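Local coordinates for protein endoglucanase (Clostridium thermocellum, PDB 2E4T) that hydrolyses internal beta-1,4-glucosidic bonds of cellulose and probably xyloglucan, through a TIM-barrel catalytic module of glycoside hydrolase family 44, at residues H198-K210 and T240-E252. Sequence-based numbering, arbitrary orientation.
Sequences HPDNVTAKELIEK and TLQSAPDWGTEGE
Asp246 turns its carboxylate onto the first turn of helix 204-221, so that a loop of the TIM barrel covers the N-terminus of a barrel helix. This helix and the loop lie on either side of strand 226-232 in the chain. Both carboxylate oxygens take backbone N-H groups with their syn lone pairs: OD1 accepts from Ala204 N at 2.8 Å and OD2 from Lys205 N at 3.0 Å, the latter nearly straight at 165°. Asp246 CG sits between its own backbone N and carbonyl carbon (chi1 61°), which directs the carboxylate at these two donors. A negative group here probably also gains from the helix dipole. Thr203, the N-cap residue, completes the helix start by accepting from Glu206 N through OG1.

The outer lone pair of OD2, anti to OD1, goes to Lys205 NZ in a 2.8 Å salt bridge, leaving that oxygen with two donors. Lys205 reaches it by bending at chi3 and chi4, and its CG rests 3.5 Å from Glu250 CD, the two side chains crossing at about a right angle. Glu250 OE1 is hydrogen-bonded to the hydroxyl of Tyr260 on helix 257-272, while OE2 shares a water with Lys205 NZ.

On the other flank Leu241 supplies the apolar part. Just past the end of helix 235-240, it places CD1 3.8 Å from Leu207 CD2, while its CD2 lies over Ala204 CA and also meets Val202 CG1. Ala204 CB lies between this apolar patch and Glu250, and also touches Tyr260. Pro245 packs its ring against the backbone of Asn201 and Val202. Beside it a water joins the two backbones, donating to Val202 O at 2.8 Å and to Leu241 O at 2.9 Å.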
loop_
_atom_site.group_PDB
_atom_site.type_symbol
_atom_site.label_atom_id
_atom_site.label_comp_id
_atom_site.label_asym_id
_atom_site.label_seq_id
_atom_site.Cartn_x
_atom_site.Cartn_y
_atom_site.Cartn_z
ATOM N N HIS A 198 -17.830 -15.081 -9.347
ATOM C CA HIS A 198 -18.651 -14.665 -8.214
ATOM C C HIS A 198 -19.699 -13.690 -8.721
ATOM O O HIS A 198 -19.614 -12.470 -8.496
ATOM C CB HIS A 198 -17.759 -14.005 -7.164
ATOM C CG HIS A 198 -18.414 -13.788 -5.844
ATOM N ND1 HIS A 198 -19.441 -12.897 -5.614
ATOM C CD2 HIS A 198 -18.148 -14.370 -4.657
ATOM C CE1 HIS A 198 -19.806 -12.959 -4.330
ATOM N NE2 HIS A 198 -19.011 -13.846 -3.737
ATOM N N PRO A 199 -20.726 -14.188 -9.422
ATOM C CA PRO A 199 -21.700 -13.312 -10.049
ATOM C C PRO A 199 -22.520 -12.466 -9.088
ATOM O O PRO A 199 -23.022 -11.396 -9.488
ATOM C CB PRO A 199 -22.614 -14.276 -10.838
ATOM C CG PRO A 199 -22.450 -15.631 -10.115
ATOM C CD PRO A 199 -20.969 -15.619 -9.776
ATOM N N ASP A 200 -22.756 -12.950 -7.872
ATOM C CA ASP A 200 -23.624 -12.229 -6.958
ATOM C C ASP A 200 -22.828 -11.122 -6.233
ATOM O O ASP A 200 -21.640 -11.310 -5.908
ATOM C CB ASP A 200 -24.243 -13.198 -5.949
ATOM C CG ASP A 200 -25.132 -14.246 -6.627
ATOM O OD1 ASP A 200 -25.722 -13.934 -7.702
ATOM O OD2 ASP A 200 -25.256 -15.360 -6.045
ATOM N N ASN A 201 -23.472 -10.012 -5.916
ATOM C CA ASN A 201 -22.817 -8.966 -5.147
ATOM C C ASN A 201 -22.506 -9.506 -3.755
ATOM O O ASN A 201 -23.413 -10.020 -3.061
ATOM C CB ASN A 201 -23.746 -7.742 -5.029
ATOM C CG ASN A 201 -24.011 -7.095 -6.377
ATOM O OD1 ASN A 201 -23.176 -7.112 -7.265
ATOM N ND2 ASN A 201 -25.201 -6.520 -6.550
ATOM N N VAL A 202 -21.240 -9.361 -3.309
ATOM C CA VAL A 202 -20.848 -9.978 -2.054
ATOM C C VAL A 202 -21.645 -9.441 -0.888
ATOM O O VAL A 202 -21.904 -8.218 -0.758
ATOM C CB VAL A 202 -19.332 -9.808 -1.812
ATOM C CG1 VAL A 202 -18.960 -8.353 -1.508
ATOM C CG2 VAL A 202 -18.828 -10.778 -0.768
ATOM N N THR A 203 -22.044 -10.324 0.024
ATOM C CA THR A 203 -22.679 -9.911 1.260
ATOM C C THR A 203 -21.639 -9.658 2.352
ATOM O O THR A 203 -20.540 -10.254 2.353
ATOM C CB THR A 203 -23.726 -10.959 1.723
ATOM O OG1 THR A 203 -23.044 -12.174 2.007
ATOM C CG2 THR A 203 -24.825 -11.152 0.698
ATOM N N ALA A 204 -21.999 -8.786 3.279
ATOM C CA ALA A 204 -21.159 -8.608 4.453
ATOM C C ALA A 204 -20.971 -9.947 5.209
ATOM O O ALA A 204 -19.859 -10.263 5.659
ATOM C CB ALA A 204 -21.771 -7.543 5.358
ATOM N N LYS A 205 -22.050 -10.717 5.337
ATOM C CA LYS A 205 -21.943 -11.998 6.049
ATOM C C LYS A 205 -20.982 -12.953 5.324
ATOM O O LYS A 205 -20.168 -13.618 5.994
ATOM C CB LYS A 205 -23.309 -12.659 6.201
ATOM C CG LYS A 205 -24.178 -11.978 7.250
ATOM C CD LYS A 205 -25.507 -12.717 7.458
ATOM C CE LYS A 205 -26.380 -12.907 6.224
ATOM N NZ LYS A 205 -26.788 -11.618 5.596
ATOM N N GLU A 206 -21.059 -13.061 4.000
ATOM C CA GLU A 206 -20.160 -13.968 3.302
ATOM C C GLU A 206 -18.711 -13.497 3.494
ATOM O O GLU A 206 -17.806 -14.318 3.690
ATOM C CB GLU A 206 -20.502 -14.020 1.794
ATOM C CG GLU A 206 -19.510 -14.855 0.992
ATOM C CD GLU A 206 -19.712 -14.983 -0.501
ATOM O OE1 GLU A 206 -20.822 -15.312 -0.955
ATOM O OE2 GLU A 206 -18.749 -14.650 -1.213
ATOM N N LEU A 207 -18.480 -12.176 3.358
ATOM C CA LEU A 207 -17.093 -11.712 3.455
ATOM C C LEU A 207 -16.508 -12.040 4.829
ATOM O O LEU A 207 -15.344 -12.490 4.917
ATOM C CB LEU A 207 -17.017 -10.211 3.127
ATOM C CG LEU A 207 -15.605 -9.669 3.081
ATOM C CD1 LEU A 207 -14.700 -10.436 2.123
ATOM C CD2 LEU A 207 -15.671 -8.200 2.669
ATOM N N ILE A 208 -17.276 -11.813 5.906
ATOM C CA ILE A 208 -16.727 -12.185 7.236
ATOM C C ILE A 208 -16.495 -13.664 7.344
ATOM O O ILE A 208 -15.442 -14.102 7.844
ATOM C CB ILE A 208 -17.675 -11.687 8.382
ATOM C CG1 ILE A 208 -17.784 -10.191 8.416
ATOM C CG2 ILE A 208 -17.246 -12.254 9.709
ATOM C CD1 ILE A 208 -16.566 -9.464 8.524
ATOM N N GLU A 209 -17.483 -14.472 6.914
ATOM C CA GLU A 209 -17.319 -15.932 7.043
ATOM C C GLU A 209 -16.052 -16.388 6.360
ATOM O O GLU A 209 -15.272 -17.196 6.923
ATOM C CB GLU A 209 -18.573 -16.633 6.464
ATOM C CG GLU A 209 -19.761 -16.523 7.347
ATOM C CD GLU A 209 -20.902 -17.435 6.936
ATOM O OE1 GLU A 209 -20.731 -18.308 6.049
ATOM O OE2 GLU A 209 -22.001 -17.277 7.503
ATOM N N LYS A 210 -15.830 -15.918 5.122
ATOM C CA LYS A 210 -14.658 -16.330 4.378
ATOM C C LYS A 210 -13.373 -15.833 5.023
ATOM O O LYS A 210 -12.350 -16.543 5.050
ATOM C CB LYS A 210 -14.745 -15.825 2.944
ATOM C CG LYS A 210 -15.737 -16.567 2.093
ATOM C CD LYS A 210 -15.803 -16.025 0.707
ATOM C CE LYS A 210 -16.590 -16.981 -0.191
ATOM N NZ LYS A 210 -16.562 -16.647 -1.536
ATOM N N THR A 240 -20.096 1.051 2.726
ATOM C CA THR A 240 -21.262 0.166 2.644
ATOM C C THR A 240 -20.943 -1.151 1.915
ATOM O O THR A 240 -21.890 -1.887 1.554
ATOM C CB THR A 240 -22.421 0.849 1.874
ATOM O OG1 THR A 240 -22.000 1.014 0.515
ATOM C CG2 THR A 240 -22.827 2.172 2.499
ATOM N N LEU A 241 -19.663 -1.466 1.693
ATOM C CA LEU A 241 -19.306 -2.654 0.916
ATOM C C LEU A 241 -20.039 -2.606 -0.433
ATOM O O LEU A 241 -20.547 -3.583 -0.956
ATOM C CB LEU A 241 -19.511 -3.934 1.711
ATOM C CG LEU A 241 -18.814 -5.190 1.147
ATOM C CD1 LEU A 241 -17.289 -5.060 1.227
ATOM C CD2 LEU A 241 -19.272 -6.420 1.936
ATOM N N GLN A 242 -20.027 -1.404 -1.051
ATOM C CA GLN A 242 -20.668 -1.182 -2.355
ATOM C C GLN A 242 -22.161 -1.564 -2.310
ATOM O O GLN A 242 -22.668 -2.342 -3.097
ATOM C CB GLN A 242 -19.962 -1.864 -3.506
ATOM C CG GLN A 242 -20.338 -1.365 -4.881
ATOM C CD GLN A 242 -19.452 -0.331 -5.420
ATOM O OE1 GLN A 242 -18.908 0.493 -4.687
ATOM N NE2 GLN A 242 -19.254 -0.369 -6.706
ATOM N N SER A 243 -22.864 -0.943 -1.363
ATOM C CA SER A 243 -24.290 -1.167 -1.249
ATOM C C SER A 243 -24.577 -2.670 -1.086
ATOM O O SER A 243 -25.492 -3.201 -1.736
ATOM C CB SER A 243 -25.062 -0.588 -2.429
ATOM O OG SER A 243 -24.787 0.823 -2.609
ATOM N N ALA A 244 -23.832 -3.339 -0.201
ATOM C CA ALA A 244 -23.953 -4.800 -0.126
ATOM C C ALA A 244 -25.400 -5.159 0.189
ATOM O O ALA A 244 -26.090 -4.486 0.960
ATOM C CB ALA A 244 -23.032 -5.347 0.945
ATOM N N PRO A 245 -25.886 -6.291 -0.356
ATOM C CA PRO A 245 -27.323 -6.589 -0.238
ATOM C C PRO A 245 -27.838 -6.784 1.165
ATOM O O PRO A 245 -29.051 -6.622 1.384
ATOM C CB PRO A 245 -27.511 -7.851 -1.108
ATOM C CG PRO A 245 -26.334 -8.045 -1.890
ATOM C CD PRO A 245 -25.255 -7.170 -1.366
ATOM N N ASP A 246 -26.981 -7.166 2.098
ATOM C CA ASP A 246 -27.363 -7.370 3.497
ATOM C C ASP A 246 -26.916 -6.227 4.409
ATOM O O ASP A 246 -27.059 -6.347 5.631
ATOM C CB ASP A 246 -26.876 -8.705 4.053
ATOM C CG ASP A 246 -25.351 -8.823 4.037
ATOM O OD1 ASP A 246 -24.676 -7.986 3.399
ATOM O OD2 ASP A 246 -24.863 -9.809 4.693
ATOM N N TRP A 247 -26.437 -5.102 3.835
ATOM C CA TRP A 247 -25.907 -4.051 4.701
ATOM C C TRP A 247 -26.991 -3.364 5.530
ATOM O O TRP A 247 -26.724 -2.903 6.646
ATOM C CB TRP A 247 -25.059 -3.061 3.888
ATOM C CG TRP A 247 -24.402 -2.024 4.722
ATOM C CD1 TRP A 247 -24.582 -0.682 4.582
ATOM C CD2 TRP A 247 -23.468 -2.200 5.817
ATOM N NE1 TRP A 247 -23.816 -0.002 5.511
ATOM C CE2 TRP A 247 -23.165 -0.913 6.301
ATOM C CE3 TRP A 247 -22.872 -3.313 6.437
ATOM C CZ2 TRP A 247 -22.314 -0.691 7.389
ATOM C CZ3 TRP A 247 -22.018 -3.086 7.527
ATOM C CH2 TRP A 247 -21.774 -1.796 7.997
ATOM N N GLY A 248 -28.228 -3.340 5.038
ATOM C CA GLY A 248 -29.316 -2.712 5.812
ATOM C C GLY A 248 -29.570 -3.420 7.122
ATOM O O GLY A 248 -30.084 -2.804 8.068
ATOM N N THR A 249 -29.326 -4.733 7.183
ATOM C CA THR A 249 -29.475 -5.485 8.414
ATOM C C THR A 249 -28.151 -5.600 9.144
ATOM O O THR A 249 -28.050 -5.272 10.342
ATOM C CB THR A 249 -30.083 -6.868 8.159
ATOM O OG1 THR A 249 -29.440 -7.500 7.073
ATOM C CG2 THR A 249 -31.564 -6.714 7.840
ATOM N N GLU A 250 -27.083 -6.027 8.443
ATOM C CA GLU A 250 -25.828 -6.231 9.141
ATOM C C GLU A 250 -25.224 -4.930 9.668
ATOM O O GLU A 250 -24.529 -4.937 10.677
ATOM C CB GLU A 250 -24.831 -6.900 8.184
ATOM C CG GLU A 250 -25.186 -8.328 7.848
ATOM C CD GLU A 250 -25.264 -9.170 9.113
ATOM O OE1 GLU A 250 -24.254 -9.316 9.822
ATOM O OE2 GLU A 250 -26.387 -9.676 9.405
ATOM N N GLY A 251 -25.460 -3.824 8.960
ATOM C CA GLY A 251 -24.853 -2.550 9.340
ATOM C C GLY A 251 -25.602 -1.763 10.376
ATOM O O GLY A 251 -25.175 -0.659 10.714
ATOM N N GLU A 252 -26.665 -2.316 10.934
ATOM C CA GLU A 252 -27.423 -1.580 11.962
ATOM C C GLU A 252 -26.493 -1.259 13.129
ATOM O O GLU A 252 -25.844 -2.164 13.712
ATOM C CB GLU A 252 -28.618 -2.420 12.448
ATOM C CG GLU A 252 -29.442 -1.625 13.471
ATOM C CD GLU A 252 -30.684 -2.303 13.925
ATOM O OE1 GLU A 252 -30.930 -3.471 13.600
ATOM O OE2 GLU A 252 -31.431 -1.665 14.678
HETATM O O HOH W 1 -21.553 -5.922 -2.254
HETATM O O HOH W 2 -28.282 -10.065 7.541
#